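Local coordinates for acyl-CoA dehydrogenase (PDB 3PFD), which probably catalyses the FAD-dependent dehydrogenation of saturated acyl-CoA to 2,3-dehydroacyl-CoA in fatty acid metabolism, and carries bound reduced flavin, at residues Glu44-Ala49 with Val363-Arg368; Glu89-Asp94 with Gly260-Gly265. One frame throughout, in Å; residues are numbered along the deposited sequence.

Contact 1 of 2, residues Glu44-Ala49 with Val363-Arg368; sequences EVDEKA and VERMMR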
# COMPACT_ATOMS: atom_id res chain seq x y z
N GLU C 44 17.32 23.67 15.92
CA GLU C 44 17.43 24.08 17.32
C GLU C 44 16.05 24.19 17.95
O GLU C 44 15.86 23.78 19.07
CB GLU C 44 18.24 25.38 17.42
CG GLU C 44 18.24 26.18 18.74
CD GLU C 44 19.15 27.44 18.65
OE1 GLU C 44 20.18 27.33 17.96
OE2 GLU C 44 18.86 28.52 19.23
N VAL C 45 15.07 24.70 17.22
CA VAL C 45 13.68 24.69 17.69
C VAL C 45 13.25 23.28 18.18
O VAL C 45 12.72 23.10 19.28
CB VAL C 45 12.73 25.29 16.61
CG1 VAL C 45 11.22 24.99 16.88
CG2 VAL C 45 12.97 26.80 16.50
N ASP C 46 13.50 22.28 17.35
CA ASP C 46 13.21 20.90 17.66
C ASP C 46 14.12 20.31 18.73
O ASP C 46 13.65 19.61 19.62
CB ASP C 46 13.33 20.08 16.38
CG ASP C 46 13.29 18.59 16.65
OD1 ASP C 46 12.19 18.05 16.85
OD2 ASP C 46 14.36 17.98 16.64
N GLU C 47 15.42 20.59 18.63
CA GLU C 47 16.42 19.95 19.49
C GLU C 47 16.23 20.37 20.95
O GLU C 47 16.27 19.54 21.84
CB GLU C 47 17.86 20.24 19.01
N LYS C 48 16.02 21.67 21.15
CA LYS C 48 15.78 22.27 22.46
C LYS C 48 14.31 22.23 22.87
O LYS C 48 13.98 22.56 24.00
CB LYS C 48 16.23 23.73 22.43
CG LYS C 48 17.70 23.91 22.10
CD LYS C 48 18.58 23.62 23.28
CE LYS C 48 20.07 23.73 22.94
NZ LYS C 48 20.37 24.96 22.13
N ALA C 49 13.44 21.82 21.95
CA ALA C 49 11.99 21.83 22.20
C ALA C 49 11.58 23.22 22.68
O ALA C 49 11.07 23.39 23.76
CB ALA C 49 11.61 20.76 23.23
N VAL C 363 15.60 15.44 7.63
CA VAL C 363 14.53 14.50 7.21
C VAL C 363 13.94 13.67 8.38
O VAL C 363 12.78 13.40 8.42
CB VAL C 363 14.94 13.60 6.01
CG1 VAL C 363 15.12 14.44 4.76
CG2 VAL C 363 16.23 12.77 6.30
N GLU C 364 14.79 13.30 9.31
CA GLU C 364 14.44 12.67 10.58
C GLU C 364 13.37 13.54 11.35
O GLU C 364 12.32 13.05 11.79
CB GLU C 364 15.80 12.61 11.28
CG GLU C 364 15.98 12.14 12.60
CD GLU C 364 15.56 13.09 13.65
OE1 GLU C 364 16.03 14.26 13.74
OE2 GLU C 364 14.77 12.59 14.44
N ARG C 365 13.63 14.84 11.49
CA ARG C 365 12.64 15.74 12.10
C ARG C 365 11.34 15.82 11.29
O ARG C 365 10.22 15.75 11.83
CB ARG C 365 13.23 17.14 12.30
CG ARG C 365 12.23 18.13 12.85
CD ARG C 365 12.76 19.56 12.74
NE ARG C 365 12.70 20.14 11.39
CZ ARG C 365 13.77 20.54 10.69
NH1 ARG C 365 15.01 20.34 11.14
NH2 ARG C 365 13.60 21.10 9.50
N MET C 366 11.49 15.95 9.98
CA MET C 366 10.35 15.95 9.08
C MET C 366 9.41 14.73 9.23
O MET C 366 8.18 14.86 9.17
CB MET C 366 10.83 16.09 7.65
CG MET C 366 11.41 17.50 7.33
SD MET C 366 12.29 17.43 5.76
CE MET C 366 12.94 19.09 5.64
N MET C 367 10.00 13.57 9.46
CA MET C 367 9.25 12.33 9.59
C MET C 367 8.46 12.38 10.90
O MET C 367 7.25 12.09 10.94
CB MET C 367 10.22 11.13 9.57
CG MET C 367 9.51 9.79 9.60
SD MET C 367 10.66 8.41 9.65
CE MET C 367 9.54 7.10 10.16
N ARG C 368 9.17 12.77 11.96
CA ARG C 368 8.56 12.91 13.29
C ARG C 368 7.39 13.93 13.27
O ARG C 368 6.32 13.64 13.80
CB ARG C 368 9.61 13.28 14.34
CG ARG C 368 10.61 12.13 14.60
CD ARG C 368 11.54 12.46 15.76
NE ARG C 368 12.61 13.39 15.40
CZ ARG C 368 12.68 14.67 15.77
NH1 ARG C 368 11.68 15.24 16.47
NH2 ARG C 368 13.73 15.40 15.39
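With CG anti to the backbone N (chi1 169°), D46 sends its carboxylate off helix 24-47 toward helix 363-373, while R368, its CG anti to the carbonyl carbon and its chain bent at chi3 (-77°), brings a guanidinium to meet it. The grip is end-on and two-pronged. NH1 of R368 gives a nearly straight bond to OD1 of D46 (2.9 Å), on the syn side; NH2 of R368 reaches OD2 of D46, also at 2.9 Å, but from above the carboxylate plane, the two flat groups being tilted 34° apart. E364, one turn back, takes another edge of the same guanidinium: NH2 of R368 donates to OE1 of E364 at 3.1 Å. Held between two carboxylates, the arginine has its rotation fixed and its positive charge probably stabilised. CA of R365 lies 3.4 Å above one face of the R368 guanidinium, toward its rim, and CD of R365 packs against CB of D46 at 3.7 Å. NH1 of R368 also donates to O of L215 in the same chain. The pair thus ties helix 24-47, closed by a Schellman motif at A49, to helix 363-373, whose other sides rest on helices 256-280 and 326-352.

Contact 2 of 2, residues Glu89-Asp94 with Gly260-Gly265; sequences EVARVD and GAQAVG
A91 and G265 make the close part of this contact, where helix 80-91 and the residues that follow it meet helix 256-280. CB of A91 points at the partner helix and sits 3.3 Å from the carbonyl O of Q262, with CG of Q262 at 3.8 Å from that same methyl. Nearly one turn further along, G265 has no side chain, and its bare backbone lies directly against A91 and R92: C of G265 is 4.0 Å from C of A91, and CA of R92 is only 4.2 Å from CA of G265. A weak CA-H...O contact accompanies this approach, CA of R92 to O of G265 at 3.2 Å, with an angle of 141° at the hydrogen.

The R92 side is looser and partly exposed. CB and CG of R92 graze O of G265 (3.6 Å from CB), and then the extended chain leads away from the segment, CG standing anti to the backbone N (chi1 -169°). The guanidinium finds its partners beyond, in salt bridges to D272, further along helix 256-280, and to E35. Of the Q262 side chain, CG is what touches A91; its buried amide is satisfied by Y376 through OE1 and by S98 through NE2.

Apart from these flanking polar ends, the join is van der Waals packing with one CA-H...O contact, eased by small residues: a glycine- and alanine-mediated close approach. It joins the N-terminal and C-terminal helical domains of the acyl-CoA dehydrogenase fold.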
# COMPACT_ATOMS: atom_id res chain seq x y z
N GLU C 89 4.46 26.69 2.82
CA GLU C 89 5.84 27.11 2.61
C GLU C 89 6.62 27.22 3.93
O GLU C 89 7.86 26.99 3.97
CB GLU C 89 5.91 28.41 1.81
CG GLU C 89 5.59 28.23 0.31
CD GLU C 89 6.61 27.35 -0.43
OE1 GLU C 89 7.77 27.28 -0.01
OE2 GLU C 89 6.24 26.72 -1.44
N VAL C 90 5.92 27.57 5.00
CA VAL C 90 6.57 27.61 6.31
C VAL C 90 6.81 26.15 6.76
O VAL C 90 7.90 25.83 7.22
CB VAL C 90 5.79 28.46 7.37
CG1 VAL C 90 6.50 28.44 8.73
CG2 VAL C 90 5.69 29.91 6.94
N ALA C 91 5.84 25.26 6.56
CA ALA C 91 5.96 23.86 7.04
C ALA C 91 7.08 23.08 6.34
O ALA C 91 7.68 22.14 6.92
CB ALA C 91 4.64 23.13 6.88
N ARG C 92 7.33 23.48 5.09
CA ARG C 92 8.43 22.97 4.28
C ARG C 92 9.77 23.10 5.01
O ARG C 92 10.67 22.28 4.75
CB ARG C 92 8.50 23.75 2.95
CG ARG C 92 9.42 23.18 1.88
CD ARG C 92 9.20 23.87 0.53
NE ARG C 92 10.34 23.62 -0.34
CZ ARG C 92 11.47 24.33 -0.35
NH1 ARG C 92 11.61 25.43 0.41
NH2 ARG C 92 12.47 23.97 -1.17
N VAL C 93 9.93 24.12 5.85
CA VAL C 93 11.21 24.29 6.57
C VAL C 93 11.10 24.09 8.09
O VAL C 93 12.10 23.74 8.76
CB VAL C 93 11.95 25.62 6.24
CG1 VAL C 93 12.26 25.74 4.71
CG2 VAL C 93 11.18 26.85 6.75
N ASP C 94 9.90 24.29 8.65
CA ASP C 94 9.73 24.15 10.08
C ASP C 94 8.27 24.03 10.45
O ASP C 94 7.52 25.00 10.38
CB ASP C 94 10.36 25.35 10.79
CG ASP C 94 10.24 25.30 12.27
OD1 ASP C 94 9.26 24.71 12.79
OD2 ASP C 94 11.11 25.90 12.92
N GLY C 260 -3.85 19.93 5.79
CA GLY C 260 -3.43 19.34 4.52
C GLY C 260 -2.25 20.09 3.93
O GLY C 260 -1.24 19.48 3.50
N ALA C 261 -2.37 21.43 3.88
CA ALA C 261 -1.31 22.27 3.30
C ALA C 261 -0.00 22.14 4.06
O ALA C 261 1.09 22.13 3.48
CB ALA C 261 -1.76 23.76 3.26
N GLN C 262 -0.11 22.09 5.38
CA GLN C 262 1.05 21.84 6.23
C GLN C 262 1.77 20.52 5.84
O GLN C 262 3.01 20.46 5.71
CB GLN C 262 0.61 21.82 7.70
CG GLN C 262 1.71 21.50 8.69
CD GLN C 262 1.17 21.43 10.10
OE1 GLN C 262 0.55 20.45 10.49
NE2 GLN C 262 1.35 22.50 10.86
N ALA C 263 0.96 19.48 5.70
CA ALA C 263 1.46 18.16 5.37
C ALA C 263 2.09 18.19 3.99
O ALA C 263 3.16 17.60 3.78
CB ALA C 263 0.34 17.13 5.43
N VAL C 264 1.45 18.87 3.04
CA VAL C 264 2.02 19.02 1.69
C VAL C 264 3.41 19.67 1.81
O VAL C 264 4.37 19.20 1.22
CB VAL C 264 1.07 19.83 0.72
CG1 VAL C 264 1.79 20.25 -0.60
CG2 VAL C 264 -0.20 19.03 0.36
N GLY C 265 3.50 20.76 2.59
CA GLY C 265 4.77 21.48 2.80
C GLY C 265 5.87 20.60 3.39
O GLY C 265 6.98 20.52 2.83

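In the fold
Both contacts pair the N-terminal helical domain with the C-terminal one, and their centres lie 14 Å apart. Contact 1 does so through charge, contact 2 through close backbone packing. They also touch directly: NH2 of R365 lies 3.1 Å from O of V93, CE of M366 packs 4.0 Å from O of R92, and CG1 of V45 comes within 4.1 Å of OD2 of D94. Segment 363-368 therefore meets both N-terminal segments, and M366 also packs on helix 256-280 beyond contact 2. The two contacts stand back from the flavin: the Q262 side chain is about 9 Å, and that of R368 about 12 Å, from a bound dihydroflavin cofactor. In contact 1, R368 O accepts a hydrogen bond from OH of Y357 of the second subunit.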